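Local atomic coordinates of endopolygalacturonase (Chondrostereum purpureum, PDB entry 1K5C), a protein that probably hydrolyses the alpha-1,4 linkages within chains of galacturonic acid, cutting them into shorter pieces. Residues Y254-Y262 / E299-W309. Numbering follows the deposited sequence.
Sequences YGVLISQSY and ECGNCSGNWNW
Gln260 reaches across to the turn 300-303 and grips its backbone with both ends of one amide. Its OE1 accepts from Asn302 N at 2.9 Å, the donor tilted 20° from the carbonyl plane, and more weakly from Gly301 N. On the other branch, NE2 gives an almost straight bond (172°) to Asn302 O, which lies in the plane of the glutamine amide. CG stands anti to the carbonyl carbon (chi1 -72°) and the chain runs on extended, a length that lets glutamine reach from one coil to the backbone of the next. The Cys300–Cys303 disulfide ties the same turn from within, and Cys303 SG rests 3.8 Å from Gln260 OE1. Cut back to an alanine here, the side chain would have neither amide branch, which would probably leave Asn302 N without its acceptor, Asn302 O without its donor and the turn less firmly held. The backbones belong to successive coils of the right-handed parallel beta-helix of this family: Glu299 N bonds to Ile258 O at 2.7 Å and Gln260 N to Glu299 O at 3.0 Å, placing Ser259 beside Glu299 in parallel register. Within the coil, Ile258 and Trp309 approach from opposite directions. Ile258 CD1 meets the benzo end of the indole obliquely, 3.6 Å from Trp309 CZ2, while CG2 lies 4.2 Å from Trp307 CH2; a branched aliphatic chain can thus serve both rings. Trp309 NE1 is satisfied by Val278 O, and Trp307 NE1 by Ser304 O. On the opposite face of the strand from Ile258, Ser259 OG accepts from Ser261 N in an ST turn and also bonds to Asp265 O, while Ser261 OG, bonded to Gly267 O, sits 3.6 Å from Glu299 CG.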
ATOM      1  N   TYR A 254     -13.984   5.777  -9.511  1.00 11.90           N
ATOM      2  CA  TYR A 254     -14.446   4.437  -9.857  1.00 11.69           C
ATOM      3  C   TYR A 254     -14.590   3.575  -8.614  1.00 11.58           C
ATOM      4  O   TYR A 254     -13.641   3.454  -7.829  1.00 11.72           O
ATOM      5  CB  TYR A 254     -13.477   3.673 -10.763  1.00 12.93           C
ATOM      6  CG  TYR A 254     -13.332   4.194 -12.173  1.00 12.41           C
ATOM      7  CD1 TYR A 254     -14.153   3.650 -13.182  1.00 13.05           C
ATOM      8  CD2 TYR A 254     -12.399   5.132 -12.525  1.00 13.97           C
ATOM      9  CE1 TYR A 254     -14.043   4.100 -14.507  1.00 15.13           C
ATOM     10  CE2 TYR A 254     -12.263   5.564 -13.874  1.00 15.49           C
ATOM     11  CZ  TYR A 254     -13.109   5.008 -14.820  1.00 15.28           C
ATOM     12  OH  TYR A 254     -12.983   5.441 -16.149  1.00 19.44           O
ATOM     13  N   GLY A 255     -15.750   2.902  -8.454  1.00 11.35           N
ATOM     14  CA  GLY A 255     -15.831   1.911  -7.398  1.00 11.70           C
ATOM     15  C   GLY A 255     -14.831   0.791  -7.569  1.00 11.04           C
ATOM     16  O   GLY A 255     -14.086   0.453  -6.631  1.00 11.02           O
ATOM     17  N   VAL A 256     -14.823   0.219  -8.785  1.00 11.25           N
ATOM     18  CA  VAL A 256     -13.868  -0.778  -9.206  1.00 11.28           C
ATOM     19  C   VAL A 256     -13.325  -0.350 -10.546  1.00 11.06           C
ATOM     20  O   VAL A 256     -14.088  -0.081 -11.466  1.00 11.53           O
ATOM     21  CB  VAL A 256     -14.533  -2.187  -9.364  1.00 11.17           C
ATOM     22  CG1 VAL A 256     -13.556  -3.230  -9.889  1.00 12.34           C
ATOM     23  CG2 VAL A 256     -15.225  -2.646  -8.072  1.00 12.16           C
ATOM     24  N   LEU A 257     -11.957  -0.319 -10.679  1.00 11.44           N
ATOM     25  CA  LEU A 257     -11.332  -0.111 -11.973  1.00 11.67           C
ATOM     26  C   LEU A 257     -10.238  -1.164 -12.138  1.00 11.25           C
ATOM     27  O   LEU A 257      -9.271  -1.193 -11.394  1.00 12.05           O
ATOM     28  CB  LEU A 257     -10.753   1.305 -12.142  1.00 12.08           C
ATOM     29  CG  LEU A 257      -9.998   1.557 -13.478  1.00 13.05           C
ATOM     30  CD1 LEU A 257     -10.924   1.430 -14.680  1.00 13.20           C
ATOM     31  CD2 LEU A 257      -9.333   2.920 -13.460  1.00 14.33           C
ATOM     32  N   ILE A 258     -10.471  -2.070 -13.100  1.00 11.23           N
ATOM     33  CA  ILE A 258      -9.526  -3.144 -13.441  1.00 11.29           C
ATOM     34  C   ILE A 258      -9.093  -2.820 -14.851  1.00 10.81           C
ATOM     35  O   ILE A 258      -9.944  -2.868 -15.748  1.00 11.75           O
ATOM     36  CB  ILE A 258     -10.169  -4.507 -13.257  1.00 12.52           C
ATOM     37  CG1 ILE A 258     -10.351  -4.730 -11.696  1.00 13.96           C
ATOM     38  CG2 ILE A 258      -9.303  -5.609 -13.862  1.00 12.61           C
ATOM     39  CD1 ILE A 258     -11.251  -5.885 -11.361  1.00 16.53           C
ATOM     40  N   SER A 259      -7.823  -2.453 -15.042  1.00 10.68           N
ATOM     41  CA  SER A 259      -7.431  -1.894 -16.320  1.00 10.80           C
ATOM     42  C   SER A 259      -5.992  -2.207 -16.682  1.00 10.77           C
ATOM     43  O   SER A 259      -5.082  -2.128 -15.872  1.00 11.68           O
ATOM     44  CB  SER A 259      -7.596  -0.372 -16.278  1.00 13.07           C
ATOM     45  OG  SER A 259      -7.036   0.208 -17.475  1.00 14.29           O
ATOM     46  N   GLN A 260      -5.822  -2.577 -17.965  1.00 10.43           N
ATOM     47  CA  GLN A 260      -4.523  -2.806 -18.563  1.00 10.55           C
ATOM     48  C   GLN A 260      -4.101  -1.645 -19.478  1.00 10.56           C
ATOM     49  O   GLN A 260      -3.198  -1.825 -20.316  1.00 11.61           O
ATOM     50  CB  GLN A 260      -4.537  -4.162 -19.301  1.00 10.97           C
ATOM     51  CG  GLN A 260      -4.545  -5.305 -18.299  1.00 11.21           C
ATOM     52  CD  GLN A 260      -4.946  -6.647 -18.891  1.00 10.79           C
ATOM     53  OE1 GLN A 260      -5.699  -6.734 -19.880  1.00 11.43           O
ATOM     54  NE2 GLN A 260      -4.488  -7.726 -18.283  1.00 11.58           N
ATOM     55  N   SER A 261      -4.660  -0.479 -19.267  1.00 11.39           N
ATOM     56  CA  SER A 261      -4.341   0.729 -20.051  1.00 11.55           C
ATOM     57  C   SER A 261      -3.454   1.722 -19.296  1.00 11.84           C
ATOM     58  O   SER A 261      -3.207   2.827 -19.828  1.00 12.82           O
ATOM     59  CB  SER A 261      -5.612   1.443 -20.486  1.00 12.66           C
ATOM     60  OG  SER A 261      -6.388   0.573 -21.342  1.00 13.81           O
ATOM     61  N   TYR A 262      -3.022   1.390 -18.078  1.00 12.01           N
ATOM     62  CA  TYR A 262      -2.351   2.410 -17.242  1.00 12.60           C
ATOM     63  C   TYR A 262      -1.175   2.995 -17.980  1.00 12.12           C
ATOM     64  O   TYR A 262      -0.374   2.280 -18.614  1.00 12.91           O
ATOM     65  CB  TYR A 262      -1.945   1.701 -15.889  1.00 13.42           C
ATOM     66  CG  TYR A 262      -1.514   2.670 -14.868  1.00 15.74           C
ATOM     67  CD1 TYR A 262      -2.486   3.264 -14.003  1.00 15.84           C
ATOM     68  CD2 TYR A 262      -0.185   3.020 -14.780  1.00 18.43           C
ATOM     69  CE1 TYR A 262      -1.973   4.187 -13.099  1.00 21.41           C
ATOM     70  CE2 TYR A 262       0.318   3.938 -13.883  1.00 21.79           C
ATOM     71  CZ  TYR A 262      -0.644   4.524 -13.007  1.00 24.48           C
ATOM     72  OH  TYR A 262      -0.326   5.468 -12.032  1.00 31.35           O
ATOM     73  N   GLU A 299     -11.261  -3.090 -18.147  1.00 11.31           N
ATOM     74  CA  GLU A 299     -10.653  -2.807 -19.457  1.00 11.24           C
ATOM     75  C   GLU A 299      -9.483  -3.762 -19.648  1.00 10.96           C
ATOM     76  O   GLU A 299      -8.350  -3.476 -19.284  1.00 11.61           O
ATOM     77  CB  GLU A 299     -10.223  -1.325 -19.520  1.00 12.37           C
ATOM     78  CG  GLU A 299      -9.573  -0.961 -20.857  1.00 13.17           C
ATOM     79  CD  GLU A 299     -10.538  -0.566 -21.948  1.00 14.87           C
ATOM     80  OE1 GLU A 299     -11.751  -0.705 -21.789  1.00 17.76           O
ATOM     81  OE2 GLU A 299     -10.054  -0.073 -23.004  1.00 16.36           O
ATOM     82  N   CYS A 300      -9.788  -4.912 -20.238  1.00 11.38           N
ATOM     83  CA  CYS A 300      -8.812  -5.981 -20.441  1.00 11.60           C
ATOM     84  C   CYS A 300      -8.386  -6.067 -21.899  1.00 11.72           C
ATOM     85  O   CYS A 300      -9.232  -6.175 -22.796  1.00 13.57           O
ATOM     86  CB  CYS A 300      -9.409  -7.368 -20.119  1.00 12.37           C
ATOM     87  SG  CYS A 300      -9.667  -7.685 -18.358  1.00 12.19           S
ATOM     88  N   GLY A 301      -7.055  -6.134 -22.113  1.00 11.23           N
ATOM     89  CA  GLY A 301      -6.497  -6.695 -23.345  1.00 11.97           C
ATOM     90  C   GLY A 301      -6.216  -8.159 -23.210  1.00 11.46           C
ATOM     91  O   GLY A 301      -6.170  -8.852 -24.256  1.00 12.75           O
ATOM     92  N   ASN A 302      -6.004  -8.701 -22.000  1.00 11.35           N
ATOM     93  CA  ASN A 302      -5.690 -10.110 -21.843  1.00 10.98           C
ATOM     94  C   ASN A 302      -6.100 -10.521 -20.414  1.00 10.89           C
ATOM     95  O   ASN A 302      -5.358 -10.252 -19.447  1.00 11.22           O
ATOM     96  CB  ASN A 302      -4.202 -10.360 -22.114  1.00 11.55           C
ATOM     97  CG  ASN A 302      -3.842 -11.835 -22.042  1.00 11.75           C
ATOM     98  OD1 ASN A 302      -4.719 -12.702 -21.863  1.00 12.96           O
ATOM     99  ND2 ASN A 302      -2.539 -12.122 -22.205  1.00 11.96           N
ATOM    100  N   CYS A 303      -7.287 -11.118 -20.294  1.00 11.10           N
ATOM    101  CA  CYS A 303      -7.781 -11.576 -18.982  1.00 10.84           C
ATOM    102  C   CYS A 303      -8.419 -12.944 -19.180  1.00 10.94           C
ATOM    103  O   CYS A 303      -9.011 -13.189 -20.236  1.00 11.72           O
ATOM    104  CB  CYS A 303      -8.861 -10.637 -18.424  1.00 11.85           C
ATOM    105  SG  CYS A 303      -8.149  -9.009 -17.971  1.00 11.63           S
ATOM    106  N   SER A 304      -8.311 -13.798 -18.157  1.00 11.20           N
ATOM    107  CA  SER A 304      -8.785 -15.156 -18.227  1.00 11.11           C
ATOM    108  C   SER A 304      -9.444 -15.583 -16.905  1.00 11.08           C
ATOM    109  O   SER A 304      -9.141 -15.050 -15.820  1.00 11.78           O
ATOM    110  CB  SER A 304      -7.621 -16.127 -18.495  1.00 11.58           C
ATOM    111  OG  SER A 304      -7.192 -16.002 -19.857  1.00 12.56           O
ATOM    112  N   GLY A 305     -10.273 -16.619 -16.996  1.00 11.82           N
ATOM    113  CA  GLY A 305     -10.840 -17.302 -15.851  1.00 12.53           C
ATOM    114  C   GLY A 305     -12.336 -17.011 -15.679  1.00 11.71           C
ATOM    115  O   GLY A 305     -12.953 -16.236 -16.395  1.00 13.10           O
ATOM    116  N   ASN A 306     -12.879 -17.724 -14.671  1.00 12.76           N
ATOM    117  CA  ASN A 306     -14.302 -17.552 -14.276  1.00 13.01           C
ATOM    118  C   ASN A 306     -14.293 -16.672 -13.052  1.00 13.03           C
ATOM    119  O   ASN A 306     -14.039 -17.125 -11.932  1.00 15.65           O
ATOM    120  CB  ASN A 306     -14.913 -18.907 -13.962  1.00 15.41           C
ATOM    121  CG  ASN A 306     -14.958 -19.767 -15.239  1.00 18.89           C
ATOM    122  OD1 ASN A 306     -15.523 -19.340 -16.239  1.00 22.08           O
ATOM    123  ND2 ASN A 306     -14.320 -20.909 -15.193  1.00 28.25           N
ATOM    124  N   TRP A 307     -14.525 -15.375 -13.302  1.00 11.88           N
ATOM    125  CA  TRP A 307     -14.464 -14.362 -12.224  1.00 11.41           C
ATOM    126  C   TRP A 307     -15.817 -14.372 -11.539  1.00 11.61           C
ATOM    127  O   TRP A 307     -16.836 -13.893 -12.092  1.00 12.83           O
ATOM    128  CB  TRP A 307     -14.174 -12.999 -12.843  1.00 11.68           C
ATOM    129  CG  TRP A 307     -12.796 -12.864 -13.442  1.00 11.57           C
ATOM    130  CD1 TRP A 307     -11.900 -13.854 -13.771  1.00 11.64           C
ATOM    131  CD2 TRP A 307     -12.179 -11.606 -13.780  1.00 11.61           C
ATOM    132  NE1 TRP A 307     -10.716 -13.258 -14.289  1.00 11.84           N
ATOM    133  CE2 TRP A 307     -10.891 -11.894 -14.326  1.00 12.03           C
ATOM    134  CE3 TRP A 307     -12.575 -10.252 -13.698  1.00 12.07           C
ATOM    135  CZ2 TRP A 307     -10.041 -10.878 -14.770  1.00 12.44           C
ATOM    136  CZ3 TRP A 307     -11.720  -9.258 -14.142  1.00 13.49           C
ATOM    137  CH2 TRP A 307     -10.457  -9.567 -14.671  1.00 13.46           C
ATOM    138  N   ASN A 308     -15.819 -14.939 -10.322  1.00 11.15           N
ATOM    139  CA  ASN A 308     -17.091 -15.019  -9.543  1.00 11.50           C
ATOM    140  C   ASN A 308     -17.188 -13.708  -8.734  1.00 11.09           C
ATOM    141  O   ASN A 308     -16.394 -13.537  -7.795  1.00 11.43           O
ATOM    142  CB  ASN A 308     -16.997 -16.235  -8.604  1.00 11.61           C
ATOM    143  CG  ASN A 308     -18.310 -16.436  -7.843  1.00 11.84           C
ATOM    144  OD1 ASN A 308     -19.091 -15.490  -7.675  1.00 13.62           O
ATOM    145  ND2 ASN A 308     -18.545 -17.648  -7.423  1.00 12.17           N
ATOM    146  N   TRP A 309     -18.076 -12.827  -9.172  1.00 11.01           N
ATOM    147  CA  TRP A 309     -18.277 -11.534  -8.527  1.00 11.58           C
ATOM    148  C   TRP A 309     -19.629 -11.502  -7.799  1.00 11.34           C
ATOM    149  O   TRP A 309     -20.213 -10.455  -7.544  1.00 11.88           O
ATOM    150  CB  TRP A 309     -18.214 -10.403  -9.568  1.00 12.40           C
ATOM    151  CG  TRP A 309     -16.794 -10.141 -10.016  1.00 12.01           C
ATOM    152  CD1 TRP A 309     -15.678 -10.945  -9.935  1.00 11.72           C
ATOM    153  CD2 TRP A 309     -16.352  -8.896 -10.615  1.00 12.75           C
ATOM    154  NE1 TRP A 309     -14.563 -10.279 -10.451  1.00 12.45           N
ATOM    155  CE2 TRP A 309     -14.965  -9.033 -10.867  1.00 12.57           C
ATOM    156  CE3 TRP A 309     -17.011  -7.708 -10.955  1.00 14.69           C
ATOM    157  CZ2 TRP A 309     -14.234  -7.961 -11.459  1.00 13.88           C
ATOM    158  CZ3 TRP A 309     -16.275  -6.675 -11.527  1.00 16.83           C
ATOM    159  CH2 TRP A 309     -14.900  -6.819 -11.775  1.00 15.41           C
TER